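Side-chain contacts in aldo-keto reductase AKR2E4 (Bombyx mori, PDB 3WCZ), which reduces 3-dehydroecdysone and, less actively, phenylglyoxal and isatin with NADPH as cosubstrate, and may help regulate moulting: residues A[10-15]-A[145-150]; A[92-97]-A[132-137]; A[115-120]-A[141-146]. All blocks are in the same frame, centred on the assembly; numbering follows the deposited sequence.

Contact 1 (A[10-15]-A[145-150]); sequences LNDGNT and DARQLG
With chi1 at -176°, Arg147 sends its CG away from its own backbone nitrogen and off the helix, and the chain, bent at chi3, carries the guanidinium across to Asp12. The aspartate starts differently: a chi1 of 70° tucks CG between backbone N and carbonyl carbon, which keeps the carboxylate folded close to its own turn. The two side chains then slide past each other in opposite directions, their flat ends tilted by 25°. NH1 approaches OD2 at 3.2 Å, obliquely to the guanidinium plane, in a salt bridge whose hydrogen bond is weak and bent; the methylene CB of Asp12 also lies 4.0 Å from NH1.

Aspartate suits this place because its two oxygens can divide their work. OD1 accepts the backbone N of Asn14 at 2.9 Å from above the carboxylate plane, an Asx turn, while OD2 has the hydroxyl of Ser154 as its main partner, with the weak arginine bond added. Asn14 ND2 adds weak bonds to both oxygens. The type I turn from Leu10 to Gly13 passes into a positive phi at Gly13, a conformation easy for glycine. Gly150, also at positive phi, completes a Schellman motif, its N bonded back to Arg147 O.

In aldo-keto reductases an N-terminal hairpin closes the amino-terminal end of the barrel. This surface bridge ties that hairpin, strands 7-9 and 15-17, to the end of helix 136-148, where Arg147 packs on Ile155 of strand 152-158 and Ala146 leans on Val99 and Leu102 of helix 95-109.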
loop_
_atom_site.group_PDB
_atom_site.type_symbol
_atom_site.label_atom_id
_atom_site.label_comp_id
_atom_site.label_asym_id
_atom_site.label_seq_id
_atom_site.Cartn_x
_atom_site.Cartn_y
_atom_site.Cartn_z
ATOM N N LEU A 10 -14.408 0.868 -5.869
ATOM C CA LEU A 10 -13.945 2.258 -5.646
ATOM C C LEU A 10 -14.967 3.301 -6.098
ATOM O O LEU A 10 -15.916 2.979 -6.828
ATOM C CB LEU A 10 -12.621 2.496 -6.350
ATOM C CG LEU A 10 -11.514 1.561 -5.859
ATOM C CD1 LEU A 10 -10.282 1.601 -6.754
ATOM C CD2 LEU A 10 -11.181 1.818 -4.354
ATOM N N ASN A 11 -14.754 4.552 -5.690
ATOM C CA ASN A 11 -15.674 5.617 -6.064
ATOM C C ASN A 11 -15.759 5.896 -7.570
ATOM O O ASN A 11 -16.667 6.612 -8.002
ATOM C CB ASN A 11 -15.406 6.894 -5.239
ATOM C CG ASN A 11 -14.000 7.479 -5.438
ATOM O OD1 ASN A 11 -13.384 7.331 -6.491
ATOM N ND2 ASN A 11 -13.515 8.175 -4.418
ATOM N N ASP A 12 -14.850 5.343 -8.368
ATOM C CA ASP A 12 -14.899 5.499 -9.827
ATOM C C ASP A 12 -15.442 4.223 -10.520
ATOM O O ASP A 12 -15.426 4.120 -11.749
ATOM C CB ASP A 12 -13.530 5.909 -10.381
ATOM C CG ASP A 12 -12.496 4.797 -10.299
ATOM O OD1 ASP A 12 -12.789 3.701 -9.773
ATOM O OD2 ASP A 12 -11.368 5.038 -10.774
ATOM N N GLY A 13 -15.892 3.264 -9.714
ATOM C CA GLY A 13 -16.452 2.024 -10.233
ATOM C C GLY A 13 -15.483 0.874 -10.363
ATOM O O GLY A 13 -15.909 -0.280 -10.480
ATOM N N ASN A 14 -14.185 1.169 -10.339
ATOM C CA ASN A 14 -13.218 0.092 -10.479
ATOM C C ASN A 14 -13.192 -0.773 -9.235
ATOM O O ASN A 14 -13.363 -0.288 -8.129
ATOM C CB ASN A 14 -11.829 0.614 -10.843
ATOM C CG ASN A 14 -11.743 0.979 -12.293
ATOM O OD1 ASN A 14 -11.800 0.114 -13.181
ATOM N ND2 ASN A 14 -11.615 2.261 -12.565
ATOM N N THR A 15 -12.984 -2.065 -9.419
ATOM C CA THR A 15 -12.888 -2.947 -8.277
ATOM C C THR A 15 -11.438 -3.274 -7.995
ATOM O O THR A 15 -10.636 -3.418 -8.917
ATOM C CB THR A 15 -13.668 -4.238 -8.476
ATOM O OG1 THR A 15 -13.376 -4.731 -9.773
ATOM C CG2 THR A 15 -15.173 -3.966 -8.360
ATOM N N ASP A 145 -4.843 14.023 -15.670
ATOM C CA ASP A 145 -4.461 13.850 -17.072
ATOM C C ASP A 145 -4.100 12.387 -17.402
ATOM O O ASP A 145 -4.518 11.856 -18.431
ATOM C CB ASP A 145 -3.263 14.740 -17.428
ATOM C CG ASP A 145 -3.561 16.239 -17.366
ATOM O OD1 ASP A 145 -4.732 16.645 -17.377
ATOM O OD2 ASP A 145 -2.558 16.990 -17.292
ATOM N N ALA A 146 -3.315 11.744 -16.538
ATOM C CA ALA A 146 -2.948 10.345 -16.767
ATOM C C ALA A 146 -4.182 9.456 -16.825
ATOM O O ALA A 146 -4.221 8.529 -17.632
ATOM C CB ALA A 146 -2.025 9.853 -15.698
ATOM N N ARG A 147 -5.174 9.737 -15.981
ATOM C CA ARG A 147 -6.424 8.983 -16.003
ATOM C C ARG A 147 -7.184 9.247 -17.316
ATOM O O ARG A 147 -7.668 8.306 -17.955
ATOM C CB ARG A 147 -7.272 9.379 -14.805
ATOM C CG ARG A 147 -8.576 8.610 -14.640
ATOM C CD ARG A 147 -9.457 9.452 -13.683
ATOM N NE ARG A 147 -10.908 9.359 -13.892
ATOM C CZ ARG A 147 -11.590 8.270 -13.565
ATOM N NH1 ARG A 147 -10.938 7.208 -13.087
ATOM N NH2 ARG A 147 -12.902 8.222 -13.732
ATOM N N GLN A 148 -7.266 10.508 -17.738
ATOM C CA GLN A 148 -8.050 10.819 -18.936
ATOM C C GLN A 148 -7.412 10.223 -20.164
ATOM O O GLN A 148 -8.121 9.843 -21.101
ATOM C CB GLN A 148 -8.244 12.321 -19.111
ATOM C CG GLN A 148 -9.098 12.991 -18.065
ATOM C CD GLN A 148 -10.560 12.491 -17.980
ATOM O OE1 GLN A 148 -11.057 11.688 -18.796
ATOM N NE2 GLN A 148 -11.221 12.906 -16.913
ATOM N N LEU A 149 -6.082 10.141 -20.188
ATOM C CA LEU A 149 -5.375 9.463 -21.257
ATOM C C LEU A 149 -5.488 7.945 -21.274
ATOM O O LEU A 149 -5.051 7.305 -22.237
ATOM C CB LEU A 149 -3.906 9.831 -21.208
ATOM C CG LEU A 149 -3.567 11.288 -21.456
ATOM C CD1 LEU A 149 -2.071 11.494 -21.152
ATOM C CD2 LEU A 149 -3.903 11.757 -22.869
ATOM N N GLY A 150 -6.058 7.352 -20.236
ATOM C CA GLY A 150 -6.180 5.900 -20.176
ATOM C C GLY A 150 -4.964 5.184 -19.620
ATOM O O GLY A 150 -4.940 3.959 -19.585
#

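Contact 2 (A[92-97]-A[132-137]); sequences KHARDQ and DNIDYL
Ile134 presses both of its branches against the backbone at His93 and Ala94, and this is the tight part of the contact. CG2 reaches His93 O at 3.6 Å, while CD1, at the end of the extended branch, lies 3.6 Å from Ala94 N and 4.1 Å from Ala94 CB. A branched isoleucine can touch two successive residues at once, and the small alanine lets it come close to the main chain. Gln97 OE1 secures that same amide, accepting Ala94 N at 3.0 Å in its carbonyl plane. Ala94 and Ile134 are themselves partly exposed, so the more open side lies here.

Toward the buried His93 ring the fit is looser, because one water bridges the segments in place of direct contact. It lies in the ring plane, 2.7 Å from ND1, and donates to Ile134 O at 2.8 Å. Asp135 turns from the contact to cap helix 136-148: its OD1 accepts Leu137 N at 3.0 Å in a nearly straight bond, and OD2 forms a salt bridge with Arg167. His93 O and Arg95 N are bonded to Thr139 and Glu138 of that helix.

Two helix starts thus meet at the carboxyl end of the barrel strands, where loops of an (α/β)8 barrel gather; segment 132-137 ends the long excursion after strand 114-119, probably the family's loop A.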
loop_
_atom_site.group_PDB
_atom_site.type_symbol
_atom_site.label_atom_id
_atom_site.label_comp_id
_atom_site.label_asym_id
_atom_site.label_seq_id
_atom_site.Cartn_x
_atom_site.Cartn_y
_atom_site.Cartn_z
ATOM N N LYS A 92 8.946 14.233 -9.123
ATOM C CA LYS A 92 8.172 14.287 -10.350
ATOM C C LYS A 92 6.817 14.954 -10.137
ATOM O O LYS A 92 5.805 14.555 -10.743
ATOM C CB LYS A 92 7.951 12.891 -10.955
ATOM C CG LYS A 92 9.241 12.112 -11.272
ATOM C CD LYS A 92 10.128 12.779 -12.300
ATOM C CE LYS A 92 11.368 11.923 -12.545
ATOM N NZ LYS A 92 12.223 12.478 -13.581
ATOM N N HIS A 93 6.783 15.992 -9.305
ATOM C CA HIS A 93 5.518 16.602 -8.928
ATOM C C HIS A 93 5.004 17.710 -9.844
ATOM O O HIS A 93 3.847 18.113 -9.732
ATOM C CB HIS A 93 5.564 17.074 -7.477
ATOM C CG HIS A 93 5.277 15.987 -6.487
ATOM N ND1 HIS A 93 4.628 16.239 -5.305
ATOM C CD2 HIS A 93 5.504 14.652 -6.517
ATOM C CE1 HIS A 93 4.488 15.106 -4.629
ATOM N NE2 HIS A 93 5.028 14.131 -5.337
ATOM N N ALA A 94 5.842 18.267 -10.717
ATOM C CA ALA A 94 5.297 19.280 -11.620
ATOM C C ALA A 94 4.262 18.635 -12.522
ATOM O O ALA A 94 4.401 17.482 -12.899
ATOM C CB ALA A 94 6.410 19.925 -12.424
ATOM N N ARG A 95 3.240 19.387 -12.912
ATOM C CA ARG A 95 2.155 18.804 -13.687
ATOM C C ARG A 95 2.668 17.986 -14.875
ATOM O O ARG A 95 2.251 16.856 -15.092
ATOM C CB ARG A 95 1.164 19.891 -14.146
ATOM C CG ARG A 95 0.050 19.382 -15.071
ATOM C CD ARG A 95 0.337 19.612 -16.552
ATOM N NE ARG A 95 0.724 20.997 -16.835
ATOM C CZ ARG A 95 -0.133 21.996 -17.020
ATOM N NH1 ARG A 95 -1.446 21.783 -16.964
ATOM N NH2 ARG A 95 0.330 23.214 -17.263
ATOM N N ASP A 96 3.563 18.584 -15.647
ATOM C CA ASP A 96 4.057 17.991 -16.891
ATOM C C ASP A 96 4.958 16.793 -16.701
ATOM O O ASP A 96 5.254 16.115 -17.663
ATOM C CB ASP A 96 4.805 19.050 -17.693
ATOM C CG ASP A 96 3.938 20.238 -18.023
ATOM O OD1 ASP A 96 3.530 20.931 -17.076
ATOM O OD2 ASP A 96 3.703 20.471 -19.234
ATOM N N GLN A 97 5.370 16.519 -15.466
ATOM C CA GLN A 97 6.232 15.367 -15.184
ATOM C C GLN A 97 5.439 14.097 -14.904
ATOM O O GLN A 97 5.995 13.006 -14.964
ATOM C CB GLN A 97 7.116 15.650 -13.974
ATOM C CG GLN A 97 8.126 16.722 -14.213
ATOM C CD GLN A 97 8.927 16.942 -12.938
ATOM O OE1 GLN A 97 8.406 17.457 -11.931
ATOM N NE2 GLN A 97 10.196 16.524 -12.955
ATOM N N ASP A 132 11.312 21.154 -2.457
ATOM C CA ASP A 132 10.686 22.006 -3.442
ATOM C C ASP A 132 9.299 22.362 -2.863
ATOM O O ASP A 132 8.914 21.847 -1.776
ATOM C CB ASP A 132 10.626 21.292 -4.796
ATOM C CG ASP A 132 10.481 22.239 -5.971
ATOM O OD1 ASP A 132 10.289 23.470 -5.766
ATOM O OD2 ASP A 132 10.551 21.757 -7.127
ATOM N N ASN A 133 8.562 23.238 -3.540
ATOM C CA ASN A 133 7.298 23.763 -2.986
ATOM C C ASN A 133 6.102 23.665 -3.926
ATOM O O ASN A 133 5.108 24.382 -3.763
ATOM C CB ASN A 133 7.477 25.210 -2.529
ATOM C CG ASN A 133 7.956 26.104 -3.645
ATOM O OD1 ASN A 133 7.905 25.735 -4.825
ATOM N ND2 ASN A 133 8.445 27.293 -3.285
ATOM N N ILE A 134 6.195 22.784 -4.909
ATOM C CA ILE A 134 5.085 22.514 -5.819
ATOM C C ILE A 134 3.848 22.058 -5.039
ATOM O O ILE A 134 3.915 21.146 -4.220
ATOM C CB ILE A 134 5.481 21.430 -6.853
ATOM C CG1 ILE A 134 6.729 21.864 -7.633
ATOM C CG2 ILE A 134 4.319 21.151 -7.820
ATOM C CD1 ILE A 134 7.293 20.793 -8.540
ATOM N N ASP A 135 2.725 22.705 -5.272
ATOM C CA ASP A 135 1.461 22.321 -4.657
ATOM C C ASP A 135 1.040 20.957 -5.192
ATOM O O ASP A 135 1.064 20.700 -6.391
ATOM C CB ASP A 135 0.430 23.380 -5.029
ATOM C CG ASP A 135 -0.846 23.310 -4.235
ATOM O OD1 ASP A 135 -1.144 22.293 -3.563
ATOM O OD2 ASP A 135 -1.596 24.316 -4.283
ATOM N N TYR A 136 0.659 20.065 -4.275
ATOM C CA TYR A 136 0.185 18.737 -4.682
ATOM C C TYR A 136 -1.104 18.851 -5.497
ATOM O O TYR A 136 -1.464 17.922 -6.204
ATOM C CB TYR A 136 0.002 17.791 -3.463
ATOM C CG TYR A 136 -0.900 18.359 -2.403
ATOM C CD1 TYR A 136 -2.278 18.358 -2.572
ATOM C CD2 TYR A 136 -0.393 18.916 -1.243
ATOM C CE1 TYR A 136 -3.106 18.912 -1.636
ATOM C CE2 TYR A 136 -1.216 19.493 -0.298
ATOM C CZ TYR A 136 -2.582 19.482 -0.490
ATOM O OH TYR A 136 -3.393 20.071 0.433
ATOM N N LEU A 137 -1.785 20.000 -5.447
ATOM C CA LEU A 137 -2.939 20.186 -6.337
ATOM C C LEU A 137 -2.507 20.216 -7.794
ATOM O O LEU A 137 -3.238 19.774 -8.684
ATOM C CB LEU A 137 -3.719 21.460 -6.015
ATOM C CG LEU A 137 -4.415 21.543 -4.679
ATOM C CD1 LEU A 137 -5.096 22.884 -4.618
ATOM C CD2 LEU A 137 -5.419 20.415 -4.500
HETATM O O HOH W 1 3.609 18.360 -3.883
#

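Contact 3 (A[115-120]-A[141-146]); sequences DLYLIH and QGMQDA. With NAP (NADP nicotinamide-adenine-dinucleotide phosphate), chain B.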
loop_
_atom_site.group_PDB
_atom_site.type_symbol
_atom_site.label_atom_id
_atom_site.label_comp_id
_atom_site.label_asym_id
_atom_site.label_seq_id
_atom_site.Cartn_x
_atom_site.Cartn_y
_atom_site.Cartn_z
ATOM N N ASP A 115 -3.382 0.024 -13.014
ATOM C CA ASP A 115 -4.724 0.030 -12.439
ATOM C C ASP A 115 -4.892 1.157 -11.448
ATOM O O ASP A 115 -5.943 1.781 -11.386
ATOM C CB ASP A 115 -5.006 -1.332 -11.804
ATOM C CG ASP A 115 -5.057 -2.407 -12.829
ATOM O OD1 ASP A 115 -6.156 -2.579 -13.438
ATOM O OD2 ASP A 115 -4.008 -3.024 -13.105
ATOM N N LEU A 116 -3.844 1.460 -10.680
ATOM C CA LEU A 116 -3.892 2.534 -9.686
ATOM C C LEU A 116 -2.547 3.224 -9.667
ATOM O O LEU A 116 -1.524 2.593 -9.481
ATOM C CB LEU A 116 -4.208 1.965 -8.295
ATOM C CG LEU A 116 -4.273 2.966 -7.155
ATOM C CD1 LEU A 116 -5.280 4.052 -7.352
ATOM C CD2 LEU A 116 -4.589 2.202 -5.889
ATOM N N TYR A 117 -2.564 4.532 -9.886
ATOM C CA TYR A 117 -1.381 5.378 -9.731
ATOM C C TYR A 117 -1.591 6.288 -8.541
ATOM O O TYR A 117 -2.634 6.935 -8.406
ATOM C CB TYR A 117 -1.158 6.204 -10.977
ATOM C CG TYR A 117 0.242 6.714 -11.187
ATOM C CD1 TYR A 117 1.348 5.945 -10.878
ATOM C CD2 TYR A 117 0.478 7.955 -11.760
ATOM C CE1 TYR A 117 2.636 6.392 -11.118
ATOM C CE2 TYR A 117 1.760 8.414 -11.997
ATOM C CZ TYR A 117 2.834 7.623 -11.676
ATOM O OH TYR A 117 4.101 8.098 -11.961
ATOM N N LEU A 118 -0.596 6.328 -7.650
ATOM C CA LEU A 118 -0.644 7.122 -6.427
ATOM C C LEU A 118 0.434 8.176 -6.391
ATOM O O LEU A 118 1.587 7.894 -6.746
ATOM C CB LEU A 118 -0.427 6.222 -5.207
ATOM C CG LEU A 118 -1.426 5.073 -5.042
ATOM C CD1 LEU A 118 -1.043 4.247 -3.824
ATOM C CD2 LEU A 118 -2.834 5.554 -4.899
ATOM N N ILE A 119 0.089 9.349 -5.869
ATOM C CA ILE A 119 1.114 10.297 -5.481
ATOM C C ILE A 119 1.751 9.734 -4.201
ATOM O O ILE A 119 1.050 9.550 -3.196
ATOM C CB ILE A 119 0.534 11.697 -5.195
ATOM C CG1 ILE A 119 -0.228 12.239 -6.407
ATOM C CG2 ILE A 119 1.668 12.640 -4.772
ATOM C CD1 ILE A 119 -0.726 13.671 -6.184
ATOM N N HIS A 120 3.049 9.450 -4.205
ATOM C CA HIS A 120 3.669 8.691 -3.110
ATOM C C HIS A 120 3.689 9.471 -1.793
ATOM O O HIS A 120 3.438 8.910 -0.731
ATOM C CB HIS A 120 5.094 8.267 -3.541
ATOM C CG HIS A 120 5.638 7.083 -2.802
ATOM N ND1 HIS A 120 6.473 6.165 -3.399
ATOM C CD2 HIS A 120 5.490 6.687 -1.514
ATOM C CE1 HIS A 120 6.813 5.247 -2.501
ATOM N NE2 HIS A 120 6.214 5.531 -1.358
ATOM N N GLN A 141 -3.447 17.495 -10.876
ATOM C CA GLN A 141 -3.900 17.723 -12.216
ATOM C C GLN A 141 -3.175 16.839 -13.233
ATOM O O GLN A 141 -3.795 16.326 -14.162
ATOM C CB GLN A 141 -3.749 19.164 -12.568
ATOM C CG GLN A 141 -4.298 19.364 -13.880
ATOM C CD GLN A 141 -4.301 20.766 -14.230
ATOM O OE1 GLN A 141 -4.122 21.640 -13.373
ATOM N NE2 GLN A 141 -4.515 21.025 -15.502
ATOM N N GLY A 142 -1.884 16.585 -13.021
ATOM C CA GLY A 142 -1.164 15.637 -13.850
ATOM C C GLY A 142 -1.745 14.231 -13.692
ATOM O O GLY A 142 -1.781 13.473 -14.650
ATOM N N MET A 143 -2.140 13.870 -12.467
ATOM C CA MET A 143 -2.781 12.584 -12.210
ATOM C C MET A 143 -4.101 12.483 -12.975
ATOM O O MET A 143 -4.386 11.435 -13.571
ATOM C CB MET A 143 -3.021 12.352 -10.714
ATOM C CG MET A 143 -1.742 12.356 -9.874
ATOM S SD MET A 143 -0.574 10.995 -10.178
ATOM C CE MET A 143 -1.429 9.682 -9.298
ATOM N N GLN A 144 -4.901 13.555 -12.950
ATOM C CA GLN A 144 -6.168 13.600 -13.683
ATOM C C GLN A 144 -5.910 13.419 -15.166
ATOM O O GLN A 144 -6.640 12.704 -15.835
ATOM C CB GLN A 144 -6.924 14.906 -13.370
ATOM C CG GLN A 144 -7.464 14.933 -11.951
ATOM C CD GLN A 144 -8.056 16.237 -11.502
ATOM O OE1 GLN A 144 -8.960 16.239 -10.630
ATOM N NE2 GLN A 144 -7.631 17.342 -12.102
ATOM N N ASP A 145 -4.843 14.023 -15.670
ATOM C CA ASP A 145 -4.461 13.850 -17.072
ATOM C C ASP A 145 -4.100 12.387 -17.402
ATOM O O ASP A 145 -4.518 11.856 -18.431
ATOM C CB ASP A 145 -3.263 14.740 -17.428
ATOM C CG ASP A 145 -3.561 16.239 -17.366
ATOM O OD1 ASP A 145 -4.732 16.645 -17.377
ATOM O OD2 ASP A 145 -2.558 16.990 -17.292
ATOM N N ALA A 146 -3.315 11.744 -16.538
ATOM C CA ALA A 146 -2.948 10.345 -16.767
ATOM C C ALA A 146 -4.182 9.456 -16.825
ATOM O O ALA A 146 -4.221 8.529 -17.632
ATOM C CB ALA A 146 -2.025 9.853 -15.698
HETATM P PA NAP B . 5.295 -5.420 6.300
HETATM O O1A NAP B . 4.449 -6.095 5.302
HETATM O O2A NAP B . 4.772 -4.523 7.312
HETATM O O5B NAP B . 6.299 -6.384 7.004
HETATM C C5B NAP B . 7.088 -7.273 6.271
HETATM C C4B NAP B . 7.931 -8.206 7.128
HETATM O O4B NAP B . 7.074 -9.167 7.774
HETATM C C3B NAP B . 8.991 -8.966 6.428
HETATM O O3B NAP B . 10.096 -9.030 7.298
HETATM C C2B NAP B . 8.379 -10.266 6.216
HETATM O O2B NAP B . 9.300 -11.327 6.066
HETATM C C1B NAP B . 7.529 -10.457 7.444
HETATM N N9A NAP B . 6.343 -11.275 7.300
HETATM C C8A NAP B . 5.498 -11.256 6.248
HETATM N N7A NAP B . 4.449 -12.024 6.461
HETATM C C5A NAP B . 4.600 -12.587 7.701
HETATM C C6A NAP B . 3.827 -13.472 8.458
HETATM N N6A NAP B . 2.626 -14.039 8.020
HETATM N N1A NAP B . 4.309 -13.809 9.667
HETATM C C2A NAP B . 5.454 -13.302 10.121
HETATM N N3A NAP B . 6.218 -12.440 9.428
HETATM C C4A NAP B . 5.776 -12.073 8.215
HETATM O O3 NAP B . 6.400 -4.604 5.440
HETATM P PN NAP B . 6.579 -3.185 4.738
HETATM O O1N NAP B . 7.433 -3.455 3.555
HETATM O O2N NAP B . 7.045 -2.219 5.770
HETATM O O5D NAP B . 5.134 -2.702 4.283
HETATM C C5D NAP B . 4.394 -3.430 3.362
HETATM C C4D NAP B . 4.252 -2.791 1.973
HETATM O O4D NAP B . 3.544 -1.568 2.038
HETATM C C3D NAP B . 5.542 -2.412 1.321
HETATM O O3D NAP B . 6.282 -3.530 0.874
HETATM C C2D NAP B . 5.091 -1.505 0.287
HETATM O O2D NAP B . 4.485 -2.206 -0.762
HETATM C C1D NAP B . 4.078 -0.679 1.050
HETATM N N1N NAP B . 4.531 0.545 1.720
HETATM C C2N NAP B . 4.195 1.750 1.223
HETATM C C3N NAP B . 4.605 2.894 1.860
HETATM C C7N NAP B . 4.152 4.179 1.278
HETATM O O7N NAP B . 3.140 4.266 0.541
HETATM N N7N NAP B . 4.800 5.285 1.699
HETATM C C4N NAP B . 5.440 2.841 2.992
HETATM C C5N NAP B . 5.772 1.584 3.515
HETATM C C6N NAP B . 5.293 0.466 2.843
HETATM P P2B NAP B . 9.287 -12.308 4.800
HETATM O O1X NAP B . 10.506 -13.219 5.048
HETATM O O2X NAP B . 8.045 -13.086 4.843
HETATM O O3X NAP B . 9.437 -11.451 3.568
#
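Met143 fills the space between helix and strand with a chain that meets Tyr117 and Ile119. This is the packing of an (α/β)8 barrel: strand 116-119 and helix 141-146 belong to one beta-alpha-beta crossover, their axes antiparallel at 171° and 9.9 Å apart.

From CB, which faces the strand, a chi1 of -60° sets CG opposite the carbonyl carbon, and further bends at chi2 and chi3 turn the chain in toward the strand backbone. CG lies against the Ile119 side chain, 3.8 Å from its CG1 and slightly farther from CD1; the isoleucine offers it an apolar flank. SD comes next, 3.6 Å from Tyr117 CD2 and 4.5 Å from the ring centroid. The tyrosine gives the sulfur an aromatic partner, and at 54° off the ring normal this Met-aromatic contact is oblique. The methionine side chain crosses that of the tyrosine at about a right angle, and its methyl CE meets Tyr117 CD2 at 3.6 Å and comes within 3.1 Å of Tyr117 O, a close approach of a methyl to a carbonyl oxygen.

An unbranched, flexible methionine suits this buried site because it can bend round a ring and still reach the backbone. Val98 and Ile155 also touch it, so the apolar layer runs on to helix 95-109 and strand 152-158. Leu118 points away from the helix, its side chain about 5 Å from those of the NADP-binding residues Asp53 and Ser158. Just past the strand, His120 belongs to the cofactor pocket, and the carboxamide nitrogen N7N of NADP sits at its ring edge, in plane, 3.4 Å from NE2.

Helix 136-148 is common to all three contacts. Segment 132-137 of contact 2 contains its start, contact 3 uses its middle, and contact 1 its end, sharing Asp145 and Ala146 with contact 3. The centres of contacts 1 and 3 are about 9 Å apart, those of 2 and 3 about 12 Å, and those of 1 and 2 about 20 Å. Along the chain the order is 10-15, 92-97, 115-120, 132-137, 141-146 and 145-150, so the segments of contacts 2 and 3 alternate. His93 NE2 approaches Ile119 CG2 at 3.7 Å, linking them directly. The helix is thereby packed against the hairpin, the barrel strand and the loops at the carboxyl end of the strands.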